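Local coordinates for protein putative alpha-galactosidase/melibiase (Bacteroides fragilis, PDB 4OGZ) that probably hydrolyses terminal, non-reducing alpha-D-galactose residues of alpha-D-galactosides, as a glycoside hydrolase of family 27, at residues Arg274-Ile279 / Leu297-Ile302; Pro424-Leu429 / Gly457-Leu462; Tyr443-Gly448 / Cys467-Cys472. All blocks are in the same frame, centred on the assembly; numbering follows the deposited sequence. Where two conformers were deposited one is given.

How the contacts relate
Contact 1 lies in the catalytic TIM barrel, where the loop leaving strand 272-274 meets the following helix; in such barrels the active site lies at the C-terminal ends of the strands. Contacts 2 and 3 belong to the C-terminal beta sandwich, one joining the two strands 425-429 and 458-462, the other lying in the six-stranded sheet opposite. Their centres are about 13 Å apart and they touch: Lys461 O and Lys468 NZ are 3.1 Å apart, a probable hydrogen bond. Contact 1 touches neither, its nearest atoms about 8 Å from contact 3 and 11 Å from contact 2. Helix 341-353 bridges the domains, meeting Ile279 and Ile299 on one side and Cys467 and Val469 on the other.

Contact 1 of 3, residues Arg274-Ile279 / Leu297-Ile302; sequences RVSGDI and LNILEI
Val275 meets Ile302 first, just past the end of barrel strand 272-274. Val275 CG2 and Ile302 CG2 are 4.2 Å apart, the two side chains sliding past each other in opposite directions, and the same methyl group of Ile302 comes closer still to the backbone, with Val275 O 3.4 Å from Ile302 CG2. Ser276 comes next and reaches two residues one helical turn apart. Its OG stands between the backbone N and the carbonyl carbon (chi1 70°), which brings Ser276 OG to 3.6 Å from Ile299 CG1, while Ser276 CB rests 3.8 Å from Ile302 CD1. The hydroxyl is not left to the hydrocarbon: Ser276 OG donates to Gly277 O at 2.9 Å, in the carbonyl plane and on a lone pair. Asp278 then turns away from the helix and takes Arg274 as its partner. Arg274 NH2 is 2.7 Å from Asp278 OD1 in a nearly straight salt bridge (167°) that uses the anti lone pair and lies in the guanidinium plane; the same nitrogen also bonds Ser276 O. Ile279 closes the walk. Its CG1 is 3.6 Å from Ile299 CD1, and the two isoleucine side chains cross at about a right angle, with Trp351 of helix 341-353 touching both. The backbone N of Ile279 is meanwhile bonded to Asp319 OD2.

This is the sixth strand's loop folding back against the helix that precedes strand 315-317, part of the beta-alpha succession of the TIM barrel. Across the contact there is only van der Waals packing, two of its closest approaches being of oxygens on isoleucine carbons, whereas the polar bonds run within the loop or, from Ile279 N, to Asp319. That division is consistent with a loop whose shape is held largely by its own polar bonds.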
ATOM      1  N   ARG A 274       1.657  -5.193  10.705  1.00 14.90           N
ATOM      2  CA  ARG A 274       2.213  -3.991  11.301  1.00 13.07           C
ATOM      3  C   ARG A 274       3.429  -4.319  12.149  1.00 12.71           C
ATOM      4  O   ARG A 274       3.403  -5.247  12.938  1.00 13.60           O
ATOM      5  CB  ARG A 274       1.109  -3.307  12.100  1.00 12.55           C
ATOM      6  CG  ARG A 274       0.126  -2.600  11.157  1.00 13.71           C
ATOM      7  CD  ARG A 274       0.472  -1.117  10.895  1.00 15.67           C
ATOM      8  NE  ARG A 274       0.723  -0.429  12.156  1.00 18.91           N
ATOM      9  CZ  ARG A 274      -0.184   0.180  12.961  1.00 21.30           C
ATOM     10  NH1 ARG A 274      -1.482   0.316  12.645  1.00 18.89           N
ATOM     11  NH2 ARG A 274       0.235   0.662  14.121  1.00 21.24           N
ATOM     12  N   VAL A 275       4.517  -3.587  11.937  1.00 13.42           N
ATOM     13  CA  VAL A 275       5.770  -3.841  12.645  1.00 13.52           C
ATOM     14  C   VAL A 275       5.969  -2.882  13.830  1.00 14.33           C
ATOM     15  O   VAL A 275       6.824  -3.118  14.649  1.00 14.70           O
ATOM     16  CB  VAL A 275       6.990  -3.792  11.709  1.00 14.86           C
ATOM     17  CG1 VAL A 275       6.868  -4.874  10.639  1.00 15.04           C
ATOM     18  CG2 VAL A 275       7.168  -2.425  11.054  1.00 15.23           C
ATOM     19  N   SER A 276       5.134  -1.867  13.946  1.00 15.10           N
ATOM     20  CA  SER A 276       5.324  -0.808  14.959  1.00 17.02           C
ATOM     21  C   SER A 276       4.006  -0.320  15.527  1.00 16.44           C
ATOM     22  O   SER A 276       2.942  -0.651  15.027  1.00 15.84           O
ATOM     23  CB  SER A 276       6.009   0.407  14.335  1.00 19.72           C
ATOM     24  OG  SER A 276       5.125   1.094  13.404  1.00 22.65           O
ATOM     25  N   GLY A 277       4.078   0.522  16.556  1.00 17.96           N
ATOM     26  CA  GLY A 277       2.917   1.241  17.027  1.00 18.78           C
ATOM     27  C   GLY A 277       2.503   2.307  16.023  1.00 20.83           C
ATOM     28  O   GLY A 277       3.161   2.527  14.992  1.00 18.46           O
ATOM     29  N   ASP A 278       1.394   2.978  16.319  1.00 24.55           N
ATOM     30  CA  ASP A 278       0.765   3.845  15.329  1.00 25.84           C
ATOM     31  C   ASP A 278       1.632   5.033  14.943  1.00 25.37           C
ATOM     32  O   ASP A 278       2.265   5.652  15.796  1.00 21.78           O
ATOM     33  CB  ASP A 278      -0.532   4.391  15.833  1.00 24.00           C
ATOM     34  CG  ASP A 278      -1.639   3.346  15.938  1.00 27.60           C
ATOM     35  OD1 ASP A 278      -1.564   2.159  15.496  1.00 23.62           O
ATOM     36  OD2 ASP A 278      -2.650   3.783  16.492  1.00 23.65           O
ATOM     37  N   ILE A 279       1.652   5.306  13.633  1.00 26.31           N
ATOM     38  CA  ILE A 279       2.447   6.368  13.075  1.00 26.33           C
ATOM     39  C   ILE A 279       1.823   7.707  13.452  1.00 28.12           C
ATOM     40  O   ILE A 279       0.605   7.853  13.581  1.00 32.33           O
ATOM     41  CB  ILE A 279       2.592   6.246  11.540  1.00 24.75           C
ATOM     42  CG1 ILE A 279       3.687   7.181  11.007  1.00 26.45           C
ATOM     43  CG2 ILE A 279       1.271   6.522  10.832  1.00 26.44           C
ATOM     44  CD1 ILE A 279       3.984   7.001   9.522  1.00 22.36           C
ATOM     45  N   LEU A 297      11.162   8.393  11.633  1.00 20.67           N
ATOM     46  CA  LEU A 297      12.513   7.826  11.837  1.00 22.34           C
ATOM     47  C   LEU A 297      12.515   6.647  12.799  1.00 25.19           C
ATOM     48  O   LEU A 297      13.295   5.733  12.662  1.00 23.25           O
ATOM     49  CB  LEU A 297      13.488   8.874  12.354  1.00 27.14           C
ATOM     50  CG  LEU A 297      13.879  10.023  11.407  1.00 33.66           C
ATOM     51  CD1 LEU A 297      14.971  10.901  12.030  1.00 35.05           C
ATOM     52  CD2 LEU A 297      14.308   9.475  10.056  1.00 29.34           C
ATOM     53  N   ASN A 298      11.620   6.664  13.770  1.00 25.33           N
ATOM     54  CA  ASN A 298      11.528   5.542  14.715  1.00 23.72           C
ATOM     55  C   ASN A 298      11.071   4.275  14.008  1.00 21.90           C
ATOM     56  O   ASN A 298      11.602   3.199  14.244  1.00 18.76           O
ATOM     57  CB  ASN A 298      10.581   5.904  15.855  1.00 27.60           C
ATOM     58  CG  ASN A 298      10.847   7.296  16.406  1.00 31.28           C
ATOM     59  OD1 ASN A 298      10.192   8.282  16.034  1.00 34.20           O
ATOM     60  ND2 ASN A 298      11.854   7.395  17.240  1.00 34.29           N
ATOM     61  N   ILE A 299      10.111   4.431  13.102  1.00 21.98           N
ATOM     62  CA  ILE A 299       9.591   3.309  12.342  1.00 20.66           C
ATOM     63  C   ILE A 299      10.678   2.729  11.414  1.00 20.94           C
ATOM     64  O   ILE A 299      10.786   1.505  11.268  1.00 20.98           O
ATOM     65  CB  ILE A 299       8.293   3.700  11.595  1.00 20.96           C
ATOM     66  CG1 ILE A 299       7.169   3.917  12.614  1.00 23.17           C
ATOM     67  CG2 ILE A 299       7.864   2.627  10.624  1.00 19.78           C
ATOM     68  CD1 ILE A 299       5.869   4.453  12.021  1.00 25.47           C
ATOM     69  N   LEU A 300      11.496   3.583  10.803  1.00 20.04           N
ATOM     70  CA  LEU A 300      12.637   3.075   9.996  1.00 20.20           C
ATOM     71  C   LEU A 300      13.576   2.164  10.792  1.00 18.85           C
ATOM     72  O   LEU A 300      13.998   1.081  10.306  1.00 19.27           O
ATOM     73  CB  LEU A 300      13.432   4.236   9.370  1.00 19.32           C
ATOM     74  CG  LEU A 300      12.716   5.132   8.374  1.00 20.21           C
ATOM     75  CD1 LEU A 300      13.759   6.110   7.820  1.00 23.93           C
ATOM     76  CD2 LEU A 300      12.032   4.395   7.241  1.00 19.27           C
ATOM     77  N   GLU A 301      13.888   2.582  12.012  1.00 20.51           N
ATOM     78  CA  GLU A 301      14.740   1.805  12.925  1.00 20.05           C
ATOM     79  C   GLU A 301      14.159   0.437  13.149  1.00 18.91           C
ATOM     80  O   GLU A 301      14.875  -0.525  13.104  1.00 19.22           O
ATOM     81  CB  GLU A 301      14.911   2.479  14.300  1.00 24.03           C
ATOM     82  CG  GLU A 301      15.477   3.881  14.302  1.00 29.38           C
ATOM     83  CD  GLU A 301      16.889   4.007  13.713  1.00 39.09           C
ATOM     84  OE1 GLU A 301      17.648   2.994  13.645  1.00 30.74           O
ATOM     85  OE2 GLU A 301      17.242   5.150  13.309  1.00 45.77           O
ATOM     86  N   ILE A 302      12.845   0.345  13.336  1.00 17.87           N
ATOM     87  CA  ILE A 302      12.196  -0.948  13.563  1.00 17.13           C
ATOM     88  C   ILE A 302      12.212  -1.815  12.332  1.00 16.91           C
ATOM     89  O   ILE A 302      12.417  -3.022  12.409  1.00 15.01           O
ATOM     90  CB  ILE A 302      10.744  -0.796  14.061  1.00 18.35           C
ATOM     91  CG1 ILE A 302      10.750  -0.163  15.479  1.00 19.31           C
ATOM     92  CG2 ILE A 302      10.030  -2.144  14.101  1.00 16.08           C
ATOM     93  CD1 ILE A 302       9.468   0.527  15.886  1.00 24.51           C
TER

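Contact 2 of 3, residues Pro424-Leu429 / Gly457-Leu462; sequences PVDVEL and GWVVKL
Val425 O receives the amide of Leu462 at 2.8 Å (Leu462 N to Val425 O), and Val425 N returns a bond to Leu462 O. The same paired exchange recurs at Val427 with Val460, where Val460 N to Val427 O is again 2.8 Å, and at Leu429 with Trp458. Six backbone bonds thus join two antiparallel strands, with Asp426-Lys461 and Glu428-Val459 as the non-hydrogen-bonded pairs between them.

Those intervening residues face solvent. Asp426 CB packs on Val459 CG1 at 3.6 Å, a diagonal neighbour, and Asp426 OD1 lies 3.4 Å from Lys461 CG. The two side chains run side by side, yet the charges do not meet: Asp426 OD1 and Lys461 NZ are 6.0 Å apart, so any attraction is probably modest. Glu428 turns its carboxylate instead to Asn430.

The other face is apolar. Val427 CG2 touches Leu462 CD1 at 3.9 Å, crossing it obliquely, and Leu429 CD2 sits 4.0 Å from both Val460 CG2 and Trp458 CH2. The first torsion of Trp458 (chi1 72°) sets CG between the backbone N and the carbonyl carbon, turned toward the Leu429 side chain; the indole lies alongside Leu429 and meets Phe470 edge-to-face. At the end of the ladder, Gly457 CA lies 3.0 Å from Leu429 O, where a beta carbon would clash.

With Tyr401, Val403, Cys417 and Phe470 covering this apolar side, the pair forms part of one layer of the C-terminal beta sandwich of family 27 alpha-galactosidases.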
ATOM      1  N   PRO A 424      22.761  20.015   7.170  1.00 27.35           N
ATOM      2  CA  PRO A 424      23.147  19.426   5.893  1.00 28.34           C
ATOM      3  C   PRO A 424      24.149  18.311   6.109  1.00 28.11           C
ATOM      4  O   PRO A 424      24.907  18.369   7.057  1.00 30.69           O
ATOM      5  CB  PRO A 424      23.799  20.588   5.126  1.00 27.78           C
ATOM      6  CG  PRO A 424      24.150  21.606   6.150  1.00 28.16           C
ATOM      7  CD  PRO A 424      23.204  21.415   7.304  1.00 28.73           C
ATOM      8  N   VAL A 425      24.168  17.325   5.223  1.00 27.97           N
ATOM      9  CA  VAL A 425      25.075  16.179   5.322  1.00 27.46           C
ATOM     10  C   VAL A 425      25.664  15.788   3.959  1.00 25.51           C
ATOM     11  O   VAL A 425      24.973  15.833   2.964  1.00 25.37           O
ATOM     12  CB  VAL A 425      24.289  14.960   5.880  1.00 28.99           C
ATOM     13  CG1 VAL A 425      24.962  13.631   5.578  1.00 30.90           C
ATOM     14  CG2 VAL A 425      24.050  15.098   7.378  1.00 26.95           C
ATOM     15  N   ASP A 426      26.923  15.371   3.946  1.00 24.23           N
ATOM     16  CA  ASP A 426      27.575  14.785   2.779  1.00 23.93           C
ATOM     17  C   ASP A 426      27.613  13.246   2.885  1.00 24.46           C
ATOM     18  O   ASP A 426      27.929  12.683   3.935  1.00 24.19           O
ATOM     19  CB  ASP A 426      28.991  15.316   2.640  1.00 26.02           C
ATOM     20  CG  ASP A 426      29.042  16.804   2.292  1.00 29.49           C
ATOM     21  OD1 ASP A 426      28.014  17.374   1.847  1.00 41.33           O
ATOM     22  OD2 ASP A 426      30.117  17.421   2.458  1.00 32.69           O
ATOM     23  N   VAL A 427      27.282  12.564   1.797  1.00 24.61           N
ATOM     24  CA  VAL A 427      27.326  11.104   1.767  1.00 25.46           C
ATOM     25  C   VAL A 427      28.121  10.669   0.544  1.00 26.54           C
ATOM     26  O   VAL A 427      27.708  10.946  -0.582  1.00 29.01           O
ATOM     27  CB  VAL A 427      25.923  10.485   1.684  1.00 25.55           C
ATOM     28  CG1 VAL A 427      26.021   8.952   1.646  1.00 28.60           C
ATOM     29  CG2 VAL A 427      25.058  10.946   2.834  1.00 24.92           C
ATOM     30  N   GLU A 428      29.270  10.019   0.744  1.00 26.49           N
ATOM     31  CA  GLU A 428      30.069   9.636  -0.412  1.00 30.66           C
ATOM     32  C   GLU A 428      29.471   8.375  -0.996  1.00 30.07           C
ATOM     33  O   GLU A 428      29.093   7.457  -0.269  1.00 29.03           O
ATOM     34  CB  GLU A 428      31.533   9.414  -0.082  1.00 36.09           C
ATOM     35  CG  GLU A 428      32.383   9.715  -1.308  1.00 47.65           C
ATOM     36  CD  GLU A 428      33.718   9.017  -1.313  1.00 52.19           C
ATOM     37  OE1 GLU A 428      34.554   9.331  -0.436  1.00 51.79           O
ATOM     38  OE2 GLU A 428      33.938   8.185  -2.220  1.00 58.27           O
ATOM     39  N   LEU A 429      29.337   8.361  -2.316  1.00 28.46           N
ATOM     40  CA  LEU A 429      28.791   7.225  -3.023  1.00 24.44           C
ATOM     41  C   LEU A 429      29.837   6.782  -4.011  1.00 22.76           C
ATOM     42  O   LEU A 429      30.350   7.596  -4.765  1.00 22.86           O
ATOM     43  CB  LEU A 429      27.519   7.628  -3.726  1.00 24.73           C
ATOM     44  CG  LEU A 429      26.430   6.622  -3.975  1.00 27.91           C
ATOM     45  CD1 LEU A 429      26.155   5.827  -2.702  1.00 33.03           C
ATOM     46  CD2 LEU A 429      25.171   7.346  -4.449  1.00 26.66           C
ATOM     47  N   GLY A 457      32.128   7.737  -8.711  1.00 28.49           N
ATOM     48  CA  GLY A 457      31.375   8.130  -7.529  1.00 27.31           C
ATOM     49  C   GLY A 457      31.508   9.604  -7.230  1.00 28.03           C
ATOM     50  O   GLY A 457      32.277  10.303  -7.865  1.00 29.88           O
ATOM     51  N   TRP A 458      30.712  10.084  -6.288  1.00 26.67           N
ATOM     52  CA  TRP A 458      30.655  11.510  -5.978  1.00 27.69           C
ATOM     53  C   TRP A 458      30.094  11.690  -4.574  1.00 25.91           C
ATOM     54  O   TRP A 458      29.690  10.719  -3.945  1.00 24.61           O
ATOM     55  CB  TRP A 458      29.808  12.273  -7.030  1.00 27.22           C
ATOM     56  CG  TRP A 458      28.323  12.003  -6.943  1.00 27.79           C
ATOM     57  CD1 TRP A 458      27.380  12.810  -6.376  1.00 23.42           C
ATOM     58  CD2 TRP A 458      27.623  10.841  -7.408  1.00 24.11           C
ATOM     59  NE1 TRP A 458      26.152  12.240  -6.477  1.00 25.37           N
ATOM     60  CE2 TRP A 458      26.274  11.022  -7.096  1.00 23.98           C
ATOM     61  CE3 TRP A 458      28.009   9.669  -8.070  1.00 29.26           C
ATOM     62  CZ2 TRP A 458      25.297  10.082  -7.414  1.00 25.46           C
ATOM     63  CZ3 TRP A 458      27.037   8.730  -8.381  1.00 26.76           C
ATOM     64  CH2 TRP A 458      25.692   8.949  -8.053  1.00 24.24           C
ATOM     65  N   VAL A 459      30.097  12.928  -4.092  1.00 25.60           N
ATOM     66  CA  VAL A 459      29.553  13.260  -2.781  1.00 28.25           C
ATOM     67  C   VAL A 459      28.132  13.719  -2.963  1.00 27.35           C
ATOM     68  O   VAL A 459      27.890  14.666  -3.672  1.00 30.40           O
ATOM     69  CB  VAL A 459      30.374  14.367  -2.070  1.00 29.68           C
ATOM     70  CG1 VAL A 459      29.632  14.878  -0.827  1.00 33.21           C
ATOM     71  CG2 VAL A 459      31.777  13.866  -1.701  1.00 28.05           C
ATOM     72  N   VAL A 460      27.197  13.016  -2.354  1.00 28.05           N
ATOM     73  CA  VAL A 460      25.803  13.415  -2.375  1.00 30.46           C
ATOM     74  C   VAL A 460      25.622  14.461  -1.283  1.00 29.72           C
ATOM     75  O   VAL A 460      26.041  14.237  -0.149  1.00 30.41           O
ATOM     76  CB  VAL A 460      24.873  12.212  -2.126  1.00 28.78           C
ATOM     77  CG1 VAL A 460      23.426  12.666  -2.018  1.00 27.56           C
ATOM     78  CG2 VAL A 460      25.022  11.163  -3.231  1.00 26.99           C
ATOM     79  N   LYS A 461      25.027  15.603  -1.615  1.00 29.37           N
ATOM     80  CA  LYS A 461      24.786  16.633  -0.620  1.00 30.41           C
ATOM     81  C   LYS A 461      23.318  16.631  -0.274  1.00 29.71           C
ATOM     82  O   LYS A 461      22.457  16.772  -1.158  1.00 33.66           O
ATOM     83  CB  LYS A 461      25.208  17.994  -1.152  1.00 37.54           C
ATOM     84  CG  LYS A 461      26.710  18.177  -1.154  1.00 41.84           C
ATOM     85  CD  LYS A 461      27.182  18.984  -2.345  1.00 44.70           C
ATOM     86  CE  LYS A 461      28.692  19.127  -2.309  1.00 55.28           C
ATOM     87  NZ  LYS A 461      29.245  19.448  -3.654  1.00 59.66           N
ATOM     88  N   LEU A 462      23.023  16.466   1.011  1.00 25.06           N
ATOM     89  CA  LEU A 462      21.656  16.355   1.445  1.00 24.74           C
ATOM     90  C   LEU A 462      21.330  17.515   2.334  1.00 25.79           C
ATOM     91  O   LEU A 462      22.045  17.775   3.296  1.00 27.52           O
ATOM     92  CB  LEU A 462      21.430  15.031   2.198  1.00 24.87           C
ATOM     93  CG  LEU A 462      21.696  13.753   1.410  1.00 24.02           C
ATOM     94  CD1 LEU A 462      21.489  12.542   2.307  1.00 24.61           C
ATOM     95  CD2 LEU A 462      20.785  13.670   0.194  1.00 24.94           C
TER

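Contact 3 of 3, residues Tyr443-Gly448 / Cys467-Cys472; sequences YDVIEG and CKVFIC
Asp444 CG is anti to the backbone N (chi1 -176°), and Phe470 CG is anti to its own carbonyl carbon, beside the N; these first torsions leave both CG atoms on the same face of the strand pair. There Asp444 OD2 lies 3.9 Å from Phe470 CE1, the carboxylate and ring planes 75° apart. The aspartate ends a short antiparallel strand of the C-terminal beta sandwich and starts an Asx turn. Asp444 OD1 accepts the backbone N of Ile446 at 3.0 Å, nearly along the C-O bond, and that of Glu447 at 2.9 Å, from well above the carboxylate plane. A third grip comes from a water, which donates to Asp444 OD1 at 2.6 Å and accepts from Val469 N at 2.9 Å. One oxygen thus caps the turn in which the chain leaves the strand and, through the water, reaches Val469 N, on the residue whose O takes the last direct bond.

Ahead of the turn the strands are joined conventionally: Tyr443 and Ile471 exchange two backbone bonds, and Val445 N to Val469 O, 3.0 Å, is the final one. Asp444 OD2 comes within 2.9 Å of Glu447 OE1, two acceptors facing each other; such closeness would tend to raise the proton affinity of one of the carboxylates.

Beyond the strand's end, Val445 packs on Ile471, which lies on the Tyr443 side, and on helix 378-384. Val445 CG2 lies 3.7 Å from Ile471 CD1, the side chains crossing at a slant, while Leu380 of that helix touches both Val445 and Ile446 and fits this sheet against the catalytic domain. A bound di(hydroxyethyl)ether lies beside Ile471. Tyr443, one residue before Asp444, sends its ring away from Ile471, and its OH is hydrogen-bonded to OD2 of Asp379.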
ATOM      1  N   TYR A 443      20.266   7.359 -12.477  1.00 23.10           N
ATOM      2  CA  TYR A 443      19.065   8.125 -12.726  1.00 23.29           C
ATOM      3  C   TYR A 443      18.540   8.680 -11.398  1.00 21.50           C
ATOM      4  O   TYR A 443      18.366   7.942 -10.431  1.00 22.25           O
ATOM      5  CB  TYR A 443      18.043   7.227 -13.412  1.00 25.83           C
ATOM      6  CG  TYR A 443      16.721   7.882 -13.689  1.00 30.78           C
ATOM      7  CD1 TYR A 443      16.562   8.741 -14.774  1.00 32.99           C
ATOM      8  CD2 TYR A 443      15.621   7.641 -12.862  1.00 31.61           C
ATOM      9  CE1 TYR A 443      15.352   9.354 -15.027  1.00 40.33           C
ATOM     10  CE2 TYR A 443      14.403   8.240 -13.117  1.00 43.59           C
ATOM     11  CZ  TYR A 443      14.279   9.105 -14.194  1.00 45.04           C
ATOM     12  OH  TYR A 443      13.067   9.702 -14.431  1.00 45.13           O
ATOM     13  N   ASP A 444      18.326   9.977 -11.350  1.00 21.97           N
ATOM     14  CA  ASP A 444      17.795  10.655 -10.152  1.00 23.22           C
ATOM     15  C   ASP A 444      16.271  10.623 -10.226  1.00 23.11           C
ATOM     16  O   ASP A 444      15.664  11.261 -11.063  1.00 23.37           O
ATOM     17  CB  ASP A 444      18.345  12.065 -10.053  1.00 25.12           C
ATOM     18  CG  ASP A 444      17.911  12.784  -8.796  1.00 26.76           C
ATOM     19  OD1 ASP A 444      16.770  12.587  -8.324  1.00 25.00           O
ATOM     20  OD2 ASP A 444      18.730  13.560  -8.285  1.00 29.45           O
ATOM     21  N   VAL A 445      15.685   9.829  -9.344  1.00 23.11           N
ATOM     22  CA  VAL A 445      14.257   9.539  -9.306  1.00 27.53           C
ATOM     23  C   VAL A 445      13.401  10.691  -8.766  1.00 25.84           C
ATOM     24  O   VAL A 445      12.216  10.777  -9.065  1.00 24.58           O
ATOM     25  CB  VAL A 445      14.050   8.264  -8.445  1.00 33.78           C
ATOM     26  CG1 VAL A 445      12.620   8.115  -7.930  1.00 41.72           C
ATOM     27  CG2 VAL A 445      14.470   7.054  -9.243  1.00 38.71           C
ATOM     28  N   ILE A 446      13.986  11.567  -7.967  1.00 26.63           N
ATOM     29  CA  ILE A 446      13.249  12.701  -7.414  1.00 29.27           C
ATOM     30  C   ILE A 446      13.265  13.839  -8.424  1.00 31.67           C
ATOM     31  O   ILE A 446      12.289  14.560  -8.555  1.00 34.23           O
ATOM     32  CB  ILE A 446      13.852  13.184  -6.084  1.00 33.29           C
ATOM     33  CG1 ILE A 446      13.880  12.039  -5.045  1.00 36.85           C
ATOM     34  CG2 ILE A 446      13.087  14.389  -5.537  1.00 30.48           C
ATOM     35  CD1 ILE A 446      12.515  11.616  -4.552  1.00 34.75           C
ATOM     36  N   GLU A 447      14.383  14.013  -9.119  1.00 38.33           N
ATOM     37  CA  GLU A 447      14.463  15.013 -10.189  1.00 41.69           C
ATOM     38  C   GLU A 447      13.898  14.525 -11.501  1.00 35.40           C
ATOM     39  O   GLU A 447      13.650  15.333 -12.383  1.00 32.42           O
ATOM     40  CB  GLU A 447      15.910  15.443 -10.450  1.00 48.78           C
ATOM     41  CG  GLU A 447      16.287  16.738  -9.786  1.00 52.94           C
ATOM     42  CD  GLU A 447      16.240  16.615  -8.292  1.00 69.63           C
ATOM     43  OE1 GLU A 447      16.803  15.631  -7.766  1.00 88.89           O
ATOM     44  OE2 GLU A 447      15.638  17.496  -7.650  1.00 73.43           O
ATOM     45  N   GLY A 448      13.746  13.217 -11.667  1.00 35.11           N
ATOM     46  CA  GLY A 448      13.471  12.644 -12.983  1.00 34.72           C
ATOM     47  C   GLY A 448      14.520  13.002 -14.040  1.00 36.31           C
ATOM     48  O   GLY A 448      14.178  13.508 -15.102  1.00 48.63           O
ATOM     49  N   CYS A 467      15.983  13.120   1.295  1.00 22.17           N
ATOM     50  CA  CYS A 467      16.371  11.839   0.791  1.00 22.51           C
ATOM     51  C   CYS A 467      16.627  12.028  -0.680  1.00 24.65           C
ATOM     52  O   CYS A 467      15.884  12.726  -1.331  1.00 24.49           O
ATOM     53  CB  CYS A 467      15.262  10.815   1.013  1.00 23.84           C
ATOM     54  SG  CYS A 467      15.777   9.118   0.595  1.00 29.59           S
ATOM     55  N   LYS A 468      17.698  11.440  -1.211  1.00 22.04           N
ATOM     56  CA  LYS A 468      17.871  11.357  -2.640  0.50 21.79           C
ATOM     57  C   LYS A 468      17.797   9.879  -3.018  1.00 22.35           C
ATOM     58  O   LYS A 468      18.306   9.010  -2.281  1.00 22.35           O
ATOM     59  CB  LYS A 468      19.192  12.002  -3.074  0.50 24.21           C
ATOM     60  CG  LYS A 468      19.130  13.526  -3.128  0.50 26.20           C
ATOM     61  CD  LYS A 468      20.405  14.149  -3.700  0.50 27.96           C
ATOM     62  CE  LYS A 468      20.198  15.514  -4.339  0.50 29.65           C
ATOM     63  NZ  LYS A 468      20.296  16.603  -3.328  0.50 29.18           N
ATOM     64  N   VAL A 469      17.120   9.590  -4.130  1.00 18.25           N
ATOM     65  CA  VAL A 469      16.954   8.214  -4.603  1.00 19.02           C
ATOM     66  C   VAL A 469      17.501   8.109  -6.018  1.00 18.56           C
ATOM     67  O   VAL A 469      17.136   8.909  -6.908  1.00 17.05           O
ATOM     68  CB  VAL A 469      15.478   7.761  -4.581  1.00 19.99           C
ATOM     69  CG1 VAL A 469      15.334   6.352  -5.132  1.00 19.90           C
ATOM     70  CG2 VAL A 469      14.919   7.809  -3.167  1.00 22.53           C
ATOM     71  N   PHE A 470      18.412   7.162  -6.205  1.00 17.79           N
ATOM     72  CA  PHE A 470      19.064   6.981  -7.476  1.00 20.05           C
ATOM     73  C   PHE A 470      18.833   5.582  -7.931  1.00 18.45           C
ATOM     74  O   PHE A 470      18.944   4.671  -7.123  1.00 19.01           O
ATOM     75  CB  PHE A 470      20.583   7.176  -7.379  1.00 20.28           C
ATOM     76  CG  PHE A 470      20.988   8.496  -6.821  1.00 20.60           C
ATOM     77  CD1 PHE A 470      20.885   9.649  -7.577  1.00 20.10           C
ATOM     78  CD2 PHE A 470      21.458   8.592  -5.517  1.00 22.65           C
ATOM     79  CE1 PHE A 470      21.279  10.862  -7.060  1.00 22.45           C
ATOM     80  CE2 PHE A 470      21.859   9.812  -5.003  1.00 21.63           C
ATOM     81  CZ  PHE A 470      21.766  10.948  -5.779  1.00 21.18           C
ATOM     82  N   ILE A 471      18.607   5.391  -9.228  1.00 19.51           N
ATOM     83  CA  ILE A 471      18.658   4.044  -9.813  1.00 19.02           C
ATOM     84  C   ILE A 471      19.961   3.863 -10.594  1.00 18.93           C
ATOM     85  O   ILE A 471      20.282   4.649 -11.463  1.00 18.19           O
ATOM     86  CB  ILE A 471      17.435   3.812 -10.694  1.00 21.61           C
ATOM     87  CG1 ILE A 471      16.210   3.735  -9.784  1.00 25.40           C
ATOM     88  CG2 ILE A 471      17.581   2.541 -11.507  1.00 22.54           C
ATOM     89  CD1 ILE A 471      14.914   3.612 -10.524  1.00 30.58           C
ATOM     90  N   CYS A 472      20.685   2.783 -10.283  1.00 19.60           N
ATOM     91  CA  CYS A 472      22.103   2.653 -10.600  1.00 19.69           C
ATOM     92  C   CYS A 472      22.337   1.378 -11.328  1.00 20.60           C
ATOM     93  O   CYS A 472      22.006   0.302 -10.836  1.00 18.65           O
ATOM     94  CB  CYS A 472      22.930   2.630  -9.311  1.00 18.63           C
ATOM     95  SG  CYS A 472      22.797   4.174  -8.331  1.00 20.13           S
TER
HETATM   96  O   HOH W   1      16.887  11.946  -5.774  1.00 37.18           O